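Local coordinates for kinesin-like protein (PDB 5X3E), which is a kinesin-6 motor protein whose P-loop motor domain, captured here in the nucleotide-free state, probably couples ATP hydrolysis to movement along microtubules, at residues A[418-421]-A[422-425]; A[247-250]-A[251-255]; A[387-390]-A[391-394]; A[356-359]-A[360-364]. All blocks are in the same frame, centred on the assembly; numbering follows the deposited sequence.

Interactions 1, 3 and 4 are local turns at or within helices; interaction 2 closes a beta hairpin. Interaction 4 is the most buried, lying inside the long helix 350-375, and it touches two of the others: Thr362 packs on Ser389 and Thr392 of interaction 3, while Arg364 reaches the Ser423 carbonyl of interaction 1. Interactions 2 and 3 also touch, through Met254 against the backbone of His393 and Leu394, and share one sulfate. Interaction 2 is largely exposed and polar, interaction 3 combines a buried helix cap with an anion at the surface, and interaction 1 pairs a Met-aromatic contact with a buried amide. Interactions 1 and 2 lie farthest apart, about 35 Å between centres.

Interaction 1. Residues A[418-421]-A[422-425]; sequences YDEN and MSAL
The Tyr418 ring lies alongside the Met422 side chain one helical turn later, both pointing the same way. CE2 of Tyr418 approaches CG of Met422 to 4.1 Å, and the sulfur, SD of Met422, stands 5.0 Å from the centroid of the Tyr418 ring. SD is 31° off the ring normal, an oblique Met-aromatic contact. Bends at chi2 and chi3 fold the methionine chain rather than letting it run straight outward. Both side chains also touch Thr62 of strand 59-62, so the pair faces the small antiparallel sheet. In the backbone, N of Met422 bonds to O of Tyr418 at 3.2 Å. A different kind of grip appears at Glu420, whose carbonyl accepts twice: from N of Ala424 at 3.2 Å and from the hydroxyl OG of Ser423 at 2.8 Å, both arriving on the same face of the carbonyl plane. Asn421 points from the next flank of the helix, where ND2 binds the carbonyl of Asn412, while Ala424 and Leu425 settle on strand 404-411. In kinesin motors the helix at this place leads into the neck linker, and here strand 430-433 follows it. The chemistry is thus divided by face: sulfur and ring meet the small sheet by dispersion, the amide nitrogen of a buried asparagine is satisfied by the Asn412 carbonyl, and the serine hydroxyl is turned back onto its own helix.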
loop_
_atom_site.group_PDB
_atom_site.type_symbol
_atom_site.label_atom_id
_atom_site.label_comp_id
_atom_site.label_asym_id
_atom_site.label_seq_id
_atom_site.Cartn_x
_atom_site.Cartn_y
_atom_site.Cartn_z
ATOM N N TYR A 418 5.796 -20.346 16.087
ATOM C CA TYR A 418 4.471 -20.905 16.343
ATOM C C TYR A 418 3.554 -19.888 17.015
ATOM O O TYR A 418 2.483 -19.559 16.492
ATOM C CB TYR A 418 4.589 -22.161 17.210
ATOM C CG TYR A 418 3.249 -22.729 17.623
ATOM C CD1 TYR A 418 2.592 -23.654 16.826
ATOM C CD2 TYR A 418 2.630 -22.321 18.801
ATOM C CE1 TYR A 418 1.369 -24.171 17.196
ATOM C CE2 TYR A 418 1.400 -22.827 19.176
ATOM C CZ TYR A 418 0.773 -23.751 18.371
ATOM O OH TYR A 418 -0.450 -24.257 18.747
ATOM N N ASP A 419 3.953 -19.393 18.191
ATOM C CA ASP A 419 3.090 -18.491 18.948
ATOM C C ASP A 419 2.818 -17.199 18.189
ATOM O O ASP A 419 1.721 -16.638 18.288
ATOM C CB ASP A 419 3.715 -18.195 20.312
ATOM C CG ASP A 419 3.699 -19.401 21.231
ATOM O OD1 ASP A 419 2.703 -20.153 21.202
ATOM O OD2 ASP A 419 4.681 -19.604 21.975
ATOM N N GLU A 420 3.798 -16.714 17.423
ATOM C CA GLU A 420 3.588 -15.489 16.660
ATOM C C GLU A 420 2.665 -15.715 15.470
ATOM O O GLU A 420 1.986 -14.780 15.030
ATOM C CB GLU A 420 4.929 -14.923 16.201
ATOM C CG GLU A 420 5.727 -14.258 17.313
ATOM C CD GLU A 420 5.007 -13.057 17.904
ATOM O OE1 GLU A 420 4.334 -12.332 17.139
ATOM O OE2 GLU A 420 5.113 -12.841 19.131
ATOM N N ASN A 421 2.621 -16.938 14.936
ATOM C CA ASN A 421 1.654 -17.237 13.884
ATOM C C ASN A 421 0.238 -17.305 14.440
ATOM O O ASN A 421 -0.726 -17.048 13.712
ATOM C CB ASN A 421 2.018 -18.546 13.183
ATOM C CG ASN A 421 3.323 -18.451 12.404
ATOM O OD1 ASN A 421 3.779 -17.362 12.053
ATOM N ND2 ASN A 421 3.928 -19.600 12.130
ATOM N N MET A 422 0.097 -17.639 15.725
ATOM C CA MET A 422 -1.225 -17.677 16.340
ATOM C C MET A 422 -1.868 -16.298 16.344
ATOM O O MET A 422 -3.089 -16.173 16.190
ATOM C CB MET A 422 -1.125 -18.231 17.759
ATOM C CG MET A 422 -0.841 -19.717 17.797
ATOM S SD MET A 422 -2.211 -20.627 17.066
ATOM C CE MET A 422 -3.571 -19.952 18.010
ATOM N N SER A 423 -1.065 -15.251 16.541
ATOM C CA SER A 423 -1.583 -13.890 16.477
ATOM C C SER A 423 -1.793 -13.445 15.035
ATOM O O SER A 423 -2.754 -12.727 14.737
ATOM C CB SER A 423 -0.624 -12.931 17.182
ATOM O OG SER A 423 0.623 -12.884 16.508
ATOM N N ALA A 424 -0.901 -13.860 14.131
ATOM C CA ALA A 424 -1.012 -13.456 12.734
ATOM C C ALA A 424 -2.213 -14.108 12.065
ATOM O O ALA A 424 -2.863 -13.497 11.209
ATOM C CB ALA A 424 0.272 -13.801 11.981
ATOM N N LEU A 425 -2.513 -15.353 12.432
ATOM C CA LEU A 425 -3.661 -16.050 11.870
ATOM C C LEU A 425 -4.971 -15.645 12.531
ATOM O O LEU A 425 -6.035 -16.042 12.049
ATOM C CB LEU A 425 -3.468 -17.567 11.982
ATOM C CG LEU A 425 -2.282 -18.190 11.236
ATOM C CD1 LEU A 425 -2.126 -19.649 11.613
ATOM C CD2 LEU A 425 -2.426 -18.049 9.737
#

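Interaction 2. Residues A[247-250]-A[251-255]; sequences RHDR and QQQMY. With SO4 (sulfate ion), chain M.
Tyr255 and Arg247 lie side by side across the hairpin, with the aliphatic part of the arginine against the end of the tyrosine: CG of Arg247 is 3.7 Å from CE2 of Tyr255. Their guanidinium and ring planes are 19° apart. This is the close-packed end, where Tyr255 is buried and also touches Leu167 and Asn168, and where two backbone bonds join the pair, N of Arg247 to O of Tyr255 and N of Tyr255 back to O of Arg247 at 2.8 Å. Next along, His248 and Met254 form a non-hydrogen-bonded pair on the other face of the sheet, with CE of Met254 at 3.4 Å from CB of His248. The two strands make an antiparallel hairpin closed by a type I turn from Asp249 to Gln252, at a position matching the microtubule-facing loop 8 hairpin of other kinesins. Asp249 pins the turn from within. Its OD1 takes the amide N of Gln253 at 2.8 Å, from above the carboxylate plane, and OD2 is held by ND2 of Asn168. The solvent side is looser. OE1 of Gln252 stands over one face of the His248 ring, 3.4 Å above the plane and offset toward the rim, with amide and ring planes 34° apart. At the ring edge, ND1 of His248 donates almost straight (171°) to O1 of a sulfate, probably from the crystallisation liquor, 2.9 Å away, whose O2 also meets the Met254 methyl. Arg250 and Gln251 form the exposed tip, the arginine side chain touching Leu167.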
loop_
_atom_site.group_PDB
_atom_site.type_symbol
_atom_site.label_atom_id
_atom_site.label_comp_id
_atom_site.label_asym_id
_atom_site.label_seq_id
_atom_site.Cartn_x
_atom_site.Cartn_y
_atom_site.Cartn_z
ATOM N N ARG A 247 -4.354 14.115 8.868
ATOM C CA ARG A 247 -5.576 14.906 8.932
ATOM C C ARG A 247 -6.430 14.628 7.702
ATOM O O ARG A 247 -6.009 13.930 6.775
ATOM C CB ARG A 247 -5.251 16.394 9.046
ATOM C CG ARG A 247 -4.451 16.942 7.879
ATOM C CD ARG A 247 -3.993 18.355 8.177
ATOM N NE ARG A 247 -5.099 19.244 8.523
ATOM C CZ ARG A 247 -4.935 20.476 8.988
ATOM N NH1 ARG A 247 -3.711 20.951 9.162
ATOM N NH2 ARG A 247 -5.982 21.233 9.282
ATOM N N HIS A 248 -7.647 15.173 7.699
ATOM C CA HIS A 248 -8.557 15.021 6.570
ATOM C C HIS A 248 -8.641 16.302 5.754
ATOM O O HIS A 248 -8.273 17.383 6.220
ATOM C CB HIS A 248 -9.968 14.629 7.022
ATOM C CG HIS A 248 -10.665 15.685 7.820
ATOM N ND1 HIS A 248 -10.534 15.789 9.186
ATOM C CD2 HIS A 248 -11.512 16.673 7.446
ATOM C CE1 HIS A 248 -11.263 16.802 9.620
ATOM N NE2 HIS A 248 -11.866 17.355 8.584
ATOM N N ASP A 249 -9.142 16.167 4.520
ATOM C CA ASP A 249 -9.410 17.298 3.647
ATOM C C ASP A 249 -10.910 17.593 3.626
ATOM O O ASP A 249 -11.689 17.021 4.393
ATOM C CB ASP A 249 -8.855 17.050 2.236
ATOM C CG ASP A 249 -9.429 15.798 1.568
ATOM O OD1 ASP A 249 -10.545 15.355 1.919
ATOM O OD2 ASP A 249 -8.753 15.264 0.659
ATOM N N ARG A 250 -11.326 18.507 2.745
ATOM C CA ARG A 250 -12.734 18.882 2.684
ATOM C C ARG A 250 -13.623 17.743 2.217
ATOM O O ARG A 250 -14.815 17.729 2.553
ATOM C CB ARG A 250 -12.922 20.110 1.795
ATOM C CG ARG A 250 -12.323 21.340 2.430
ATOM C CD ARG A 250 -12.900 22.647 1.919
ATOM N NE ARG A 250 -12.530 23.739 2.818
ATOM C CZ ARG A 250 -11.354 24.357 2.808
ATOM N NH1 ARG A 250 -10.420 24.003 1.939
ATOM N NH2 ARG A 250 -11.107 25.331 3.669
ATOM N N GLN A 251 -13.072 16.785 1.476
ATOM C CA GLN A 251 -13.786 15.581 1.068
ATOM C C GLN A 251 -13.813 14.525 2.170
ATOM O O GLN A 251 -14.305 13.420 1.936
ATOM C CB GLN A 251 -13.131 14.992 -0.187
ATOM C CG GLN A 251 -12.916 15.962 -1.352
ATOM C CD GLN A 251 -14.167 16.194 -2.186
ATOM O OE1 GLN A 251 -15.136 16.792 -1.720
ATOM N NE2 GLN A 251 -14.152 15.708 -3.429
ATOM N N GLN A 252 -13.319 14.870 3.360
ATOM C CA GLN A 252 -13.188 13.977 4.509
ATOM C C GLN A 252 -12.182 12.854 4.272
ATOM O O GLN A 252 -12.162 11.872 5.020
ATOM C CB GLN A 252 -14.544 13.397 4.929
ATOM C CG GLN A 252 -15.505 14.458 5.429
ATOM C CD GLN A 252 -14.955 15.226 6.617
ATOM O OE1 GLN A 252 -14.308 14.654 7.497
ATOM N NE2 GLN A 252 -15.203 16.532 6.644
ATOM N N GLN A 253 -11.329 12.991 3.261
ATOM C CA GLN A 253 -10.315 11.991 2.950
ATOM C C GLN A 253 -9.052 12.219 3.771
ATOM O O GLN A 253 -8.589 13.353 3.916
ATOM C CB GLN A 253 -9.968 12.022 1.462
ATOM C CG GLN A 253 -11.102 11.600 0.551
ATOM C CD GLN A 253 -11.378 10.110 0.637
ATOM O OE1 GLN A 253 -10.459 9.290 0.546
ATOM N NE2 GLN A 253 -12.645 9.749 0.803
ATOM N N MET A 254 -8.491 11.132 4.294
ATOM C CA MET A 254 -7.280 11.231 5.095
ATOM C C MET A 254 -6.069 11.520 4.210
ATOM O O MET A 254 -6.000 11.096 3.055
ATOM C CB MET A 254 -7.058 9.938 5.874
ATOM C CG MET A 254 -8.136 9.661 6.906
ATOM S SD MET A 254 -8.287 10.989 8.109
ATOM C CE MET A 254 -10.028 11.328 7.939
ATOM N N TYR A 255 -5.117 12.270 4.760
ATOM C CA TYR A 255 -3.854 12.518 4.076
ATOM C C TYR A 255 -2.818 12.980 5.094
ATOM O O TYR A 255 -3.135 13.291 6.245
ATOM C CB TYR A 255 -4.004 13.548 2.944
ATOM C CG TYR A 255 -4.169 14.994 3.382
ATOM C CD1 TYR A 255 -3.117 15.901 3.264
ATOM C CD2 TYR A 255 -5.373 15.454 3.908
ATOM C CE1 TYR A 255 -3.259 17.229 3.661
ATOM C CE2 TYR A 255 -5.528 16.784 4.308
ATOM C CZ TYR A 255 -4.467 17.665 4.181
ATOM O OH TYR A 255 -4.612 18.977 4.570
HETATM S S SO4 M . -10.237 13.551 11.810
HETATM O O1 SO4 M . -9.117 14.117 11.060
HETATM O O2 SO4 M . -10.745 12.350 11.149
HETATM O O3 SO4 M . -9.785 13.229 13.161
HETATM O O4 SO4 M . -11.318 14.528 11.894
#

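Interaction 3. Residues A[387-390]-A[391-394]; sequences RQSK and LTHL. With SO4 (sulfate ion), chain M; SO4 (sulfate ion), chain K.
A chi1 of 62° sets OG of Ser389 between its own backbone N and carbonyl carbon, and a chi1 of -55° swings OG1 of Thr392 back beside its own N, bringing the two hydroxyls to 2.9 Å, with OG1 of Thr392 donating to OG of Ser389. Ser389 is the N-cap of helix 390-394, and the cap lies in the YRxSKLT sequence familiar from kinesin motor domains. Its OG also accepts a weak bond from N of Thr392, so one buried oxygen serves both polar groups of the threonine. The first full turn is closed by N of His393 to O of Ser389 at 3.0 Å. Cap and threonine pack on helix 350-375 through Thr362 and Cys366.

On the outer side Arg387 and His393 converge on a sulfate that His248 also binds. The arginine stays extended from CG to NE, and its NH1 passes NE2 of His393 at 3.8 Å, a spacing bridged by the anion rather than by a direct bond. NE2 of His393 is shared weakly between two sulfate oxygens, O3 at 3.0 Å and O2 at 3.3 Å.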
loop_
_atom_site.group_PDB
_atom_site.type_symbol
_atom_site.label_atom_id
_atom_site.label_comp_id
_atom_site.label_asym_id
_atom_site.label_seq_id
_atom_site.Cartn_x
_atom_site.Cartn_y
_atom_site.Cartn_z
ATOM N N ARG A 387 -9.248 6.016 15.874
ATOM C CA ARG A 387 -8.395 7.039 16.473
ATOM C C ARG A 387 -7.399 6.480 17.477
ATOM O O ARG A 387 -6.522 7.221 17.928
ATOM C CB ARG A 387 -9.251 8.109 17.151
ATOM C CG ARG A 387 -10.108 8.887 16.182
ATOM C CD ARG A 387 -10.922 9.967 16.867
ATOM N NE ARG A 387 -11.773 10.651 15.900
ATOM C CZ ARG A 387 -11.356 11.640 15.115
ATOM N NH1 ARG A 387 -10.099 12.061 15.186
ATOM N NH2 ARG A 387 -12.193 12.205 14.253
ATOM N N GLN A 388 -7.496 5.195 17.820
ATOM C CA GLN A 388 -6.635 4.616 18.844
ATOM C C GLN A 388 -5.187 4.454 18.388
ATOM O O GLN A 388 -4.345 4.071 19.207
ATOM C CB GLN A 388 -7.203 3.272 19.304
ATOM C CG GLN A 388 -8.648 3.347 19.781
ATOM C CD GLN A 388 -9.100 2.081 20.484
ATOM O OE1 GLN A 388 -8.446 1.039 20.397
ATOM N NE2 GLN A 388 -10.220 2.167 21.195
ATOM N N SER A 389 -4.882 4.696 17.114
ATOM C CA SER A 389 -3.496 4.687 16.663
ATOM C C SER A 389 -3.356 5.537 15.406
ATOM O O SER A 389 -4.308 5.696 14.637
ATOM C CB SER A 389 -3.010 3.260 16.390
ATOM O OG SER A 389 -3.767 2.671 15.350
ATOM N N LYS A 390 -2.145 6.070 15.204
ATOM C CA LYS A 390 -1.886 6.901 14.030
ATOM C C LYS A 390 -2.112 6.118 12.744
ATOM O O LYS A 390 -2.707 6.633 11.791
ATOM C CB LYS A 390 -0.457 7.450 14.069
ATOM C CG LYS A 390 -0.348 8.947 14.350
ATOM C CD LYS A 390 -0.623 9.268 15.812
ATOM C CE LYS A 390 -0.212 10.694 16.155
ATOM N NZ LYS A 390 -0.283 10.959 17.620
ATOM N N LEU A 391 -1.651 4.866 12.710
ATOM C CA LEU A 391 -1.746 4.055 11.502
ATOM C C LEU A 391 -3.200 3.846 11.105
ATOM O O LEU A 391 -3.577 4.023 9.942
ATOM C CB LEU A 391 -1.050 2.712 11.722
ATOM C CG LEU A 391 -1.142 1.687 10.587
ATOM C CD1 LEU A 391 -0.428 2.164 9.326
ATOM C CD2 LEU A 391 -0.601 0.341 11.035
ATOM N N THR A 392 -4.035 3.476 12.072
ATOM C CA THR A 392 -5.438 3.214 11.787
ATOM C C THR A 392 -6.200 4.493 11.443
ATOM O O THR A 392 -7.146 4.459 10.646
ATOM C CB THR A 392 -6.063 2.526 12.998
ATOM O OG1 THR A 392 -5.310 1.351 13.319
ATOM C CG2 THR A 392 -7.457 2.125 12.708
ATOM N N HIS A 393 -5.786 5.629 12.003
ATOM C CA HIS A 393 -6.411 6.902 11.662
ATOM C C HIS A 393 -6.188 7.244 10.195
ATOM O O HIS A 393 -7.097 7.737 9.513
ATOM C CB HIS A 393 -5.854 7.993 12.578
ATOM C CG HIS A 393 -6.572 9.304 12.490
ATOM N ND1 HIS A 393 -5.967 10.497 12.820
ATOM C CD2 HIS A 393 -7.841 9.611 12.133
ATOM C CE1 HIS A 393 -6.828 11.485 12.657
ATOM N NE2 HIS A 393 -7.973 10.974 12.241
ATOM N N LEU A 394 -4.983 6.974 9.688
ATOM C CA LEU A 394 -4.655 7.286 8.300
ATOM C C LEU A 394 -5.522 6.517 7.307
ATOM O O LEU A 394 -5.756 6.995 6.191
ATOM C CB LEU A 394 -3.177 6.994 8.054
ATOM C CG LEU A 394 -2.603 7.259 6.665
ATOM C CD1 LEU A 394 -2.792 8.715 6.273
ATOM C CD2 LEU A 394 -1.136 6.873 6.635
HETATM S S SO4 M . -10.237 13.551 11.810
HETATM O O1 SO4 M . -9.117 14.117 11.060
HETATM O O2 SO4 M . -10.745 12.350 11.149
HETATM O O3 SO4 M . -9.785 13.229 13.161
HETATM O O4 SO4 M . -11.318 14.528 11.894
HETATM S S SO4 K . -12.372 6.189 18.996
HETATM O O1 SO4 K . -12.147 6.025 17.561
HETATM O O2 SO4 K . -12.027 4.957 19.700
HETATM O O3 SO4 K . -11.530 7.273 19.494
HETATM O O4 SO4 K . -13.776 6.507 19.240
#

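Interaction 4. Residues A[356-359]-A[360-364]; sequences INQS and LMTLR
Gln358 and Thr362 meet through the Gln358 carbonyl, which carries two donors from the same residue: N of Thr362 at 3.0 Å and the hydroxyl OG1 of Thr362 at 2.7 Å. They arrive from opposite faces of the carbonyl plane, tilted 25° and 33° from it. The chi1 of Thr362, -53°, accounts for this: OG1 is turned beside its own backbone N and faces back up the helix, while CG2 packs against Gln388 and Thr392. NE2 of Gln358 stays 3.8 Å from OG1 of Thr362. The remaining backbone acceptors of the turn each have an amide four residues on: O of Ile356 takes N of Leu360 at 2.9 Å, O of Asn357 takes N of Met361 at 3.0 Å, and O of Ser359 takes N of Leu363 at 2.9 Å. OG of Ser359 is hydrogen-bonded to the Ser355 carbonyl and to NE2 of His296, a residue of the SSRSH sequence, part of the first switch region in kinesins; the Ile356 carbonyl is also close, so the direction of its single proton is left open. Apolar contact is limited to CG2 of Ile356 beside CD1 of Leu360, 3.9 Å apart. The turn lies within helix 350-375, the long helix after switch II in kinesin motors, with Thr362 against the N-cap of helix 390-394 and Arg364 extending to Phe427 and to the carbonyl of Ser423 in helix 418-424.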
loop_
_atom_site.group_PDB
_atom_site.type_symbol
_atom_site.label_atom_id
_atom_site.label_comp_id
_atom_site.label_asym_id
_atom_site.label_seq_id
_atom_site.Cartn_x
_atom_site.Cartn_y
_atom_site.Cartn_z
ATOM N N ILE A 356 4.027 -0.335 18.261
ATOM C CA ILE A 356 3.772 -1.318 17.209
ATOM C C ILE A 356 2.640 -2.256 17.615
ATOM O O ILE A 356 1.710 -2.500 16.839
ATOM C CB ILE A 356 5.054 -2.098 16.869
ATOM C CG1 ILE A 356 6.102 -1.175 16.244
ATOM C CG2 ILE A 356 4.735 -3.253 15.939
ATOM C CD1 ILE A 356 7.398 -1.878 15.915
ATOM N N ASN A 357 2.690 -2.789 18.842
ATOM C CA ASN A 357 1.618 -3.691 19.261
ATOM C C ASN A 357 0.310 -2.962 19.508
ATOM O O ASN A 357 -0.760 -3.542 19.298
ATOM C CB ASN A 357 1.982 -4.481 20.519
ATOM C CG ASN A 357 2.738 -5.756 20.217
ATOM O OD1 ASN A 357 3.417 -5.869 19.198
ATOM N ND2 ASN A 357 2.587 -6.749 21.093
ATOM N N GLN A 358 0.360 -1.708 19.958
ATOM C CA GLN A 358 -0.878 -0.950 20.085
ATOM C C GLN A 358 -1.518 -0.738 18.721
ATOM O O GLN A 358 -2.735 -0.897 18.562
ATOM C CB GLN A 358 -0.613 0.392 20.764
ATOM C CG GLN A 358 -1.860 1.241 20.945
ATOM C CD GLN A 358 -2.767 0.693 22.033
ATOM O OE1 GLN A 358 -2.298 0.138 23.031
ATOM N NE2 GLN A 358 -4.073 0.840 21.844
ATOM N N SER A 359 -0.708 -0.381 17.723
ATOM C CA SER A 359 -1.241 -0.080 16.399
ATOM C C SER A 359 -1.784 -1.335 15.721
ATOM O O SER A 359 -2.873 -1.305 15.136
ATOM C CB SER A 359 -0.161 0.586 15.544
ATOM O OG SER A 359 0.940 -0.283 15.339
ATOM N N LEU A 360 -1.048 -2.449 15.796
ATOM C CA LEU A 360 -1.523 -3.692 15.188
ATOM C C LEU A 360 -2.758 -4.234 15.898
ATOM O O LEU A 360 -3.629 -4.829 15.254
ATOM C CB LEU A 360 -0.416 -4.744 15.184
ATOM C CG LEU A 360 0.847 -4.388 14.404
ATOM C CD1 LEU A 360 1.877 -5.491 14.525
ATOM C CD2 LEU A 360 0.514 -4.120 12.944
ATOM N N MET A 361 -2.851 -4.041 17.215
ATOM C CA MET A 361 -4.046 -4.458 17.940
ATOM C C MET A 361 -5.251 -3.612 17.540
ATOM O O MET A 361 -6.363 -4.133 17.394
ATOM C CB MET A 361 -3.791 -4.362 19.444
ATOM C CG MET A 361 -4.709 -5.202 20.311
ATOM S SD MET A 361 -4.192 -5.170 22.042
ATOM C CE MET A 361 -2.560 -5.912 21.940
ATOM N N THR A 362 -5.045 -2.302 17.356
ATOM C CA THR A 362 -6.118 -1.432 16.880
ATOM C C THR A 362 -6.559 -1.816 15.474
ATOM O O THR A 362 -7.751 -1.747 15.147
ATOM C CB THR A 362 -5.664 0.028 16.910
ATOM O OG1 THR A 362 -5.159 0.351 18.210
ATOM C CG2 THR A 362 -6.817 0.949 16.568
ATOM N N LEU A 363 -5.605 -2.197 14.621
ATOM C CA LEU A 363 -5.940 -2.643 13.274
ATOM C C LEU A 363 -6.826 -3.881 13.308
ATOM O O LEU A 363 -7.827 -3.960 12.584
ATOM C CB LEU A 363 -4.663 -2.925 12.484
ATOM C CG LEU A 363 -4.847 -3.367 11.031
ATOM C CD1 LEU A 363 -5.638 -2.330 10.255
ATOM C CD2 LEU A 363 -3.497 -3.628 10.385
ATOM N N ARG A 364 -6.469 -4.858 14.148
ATOM C CA ARG A 364 -7.288 -6.057 14.302
ATOM C C ARG A 364 -8.714 -5.697 14.696
ATOM O O ARG A 364 -9.676 -6.119 14.043
ATOM C CB ARG A 364 -6.659 -6.993 15.339
ATOM C CG ARG A 364 -6.763 -8.485 15.010
ATOM C CD ARG A 364 -6.581 -9.356 16.253
ATOM N NE ARG A 364 -5.553 -8.833 17.153
ATOM C CZ ARG A 364 -4.272 -9.185 17.128
ATOM N NH1 ARG A 364 -3.840 -10.073 16.241
ATOM N NH2 ARG A 364 -3.418 -8.644 17.989
#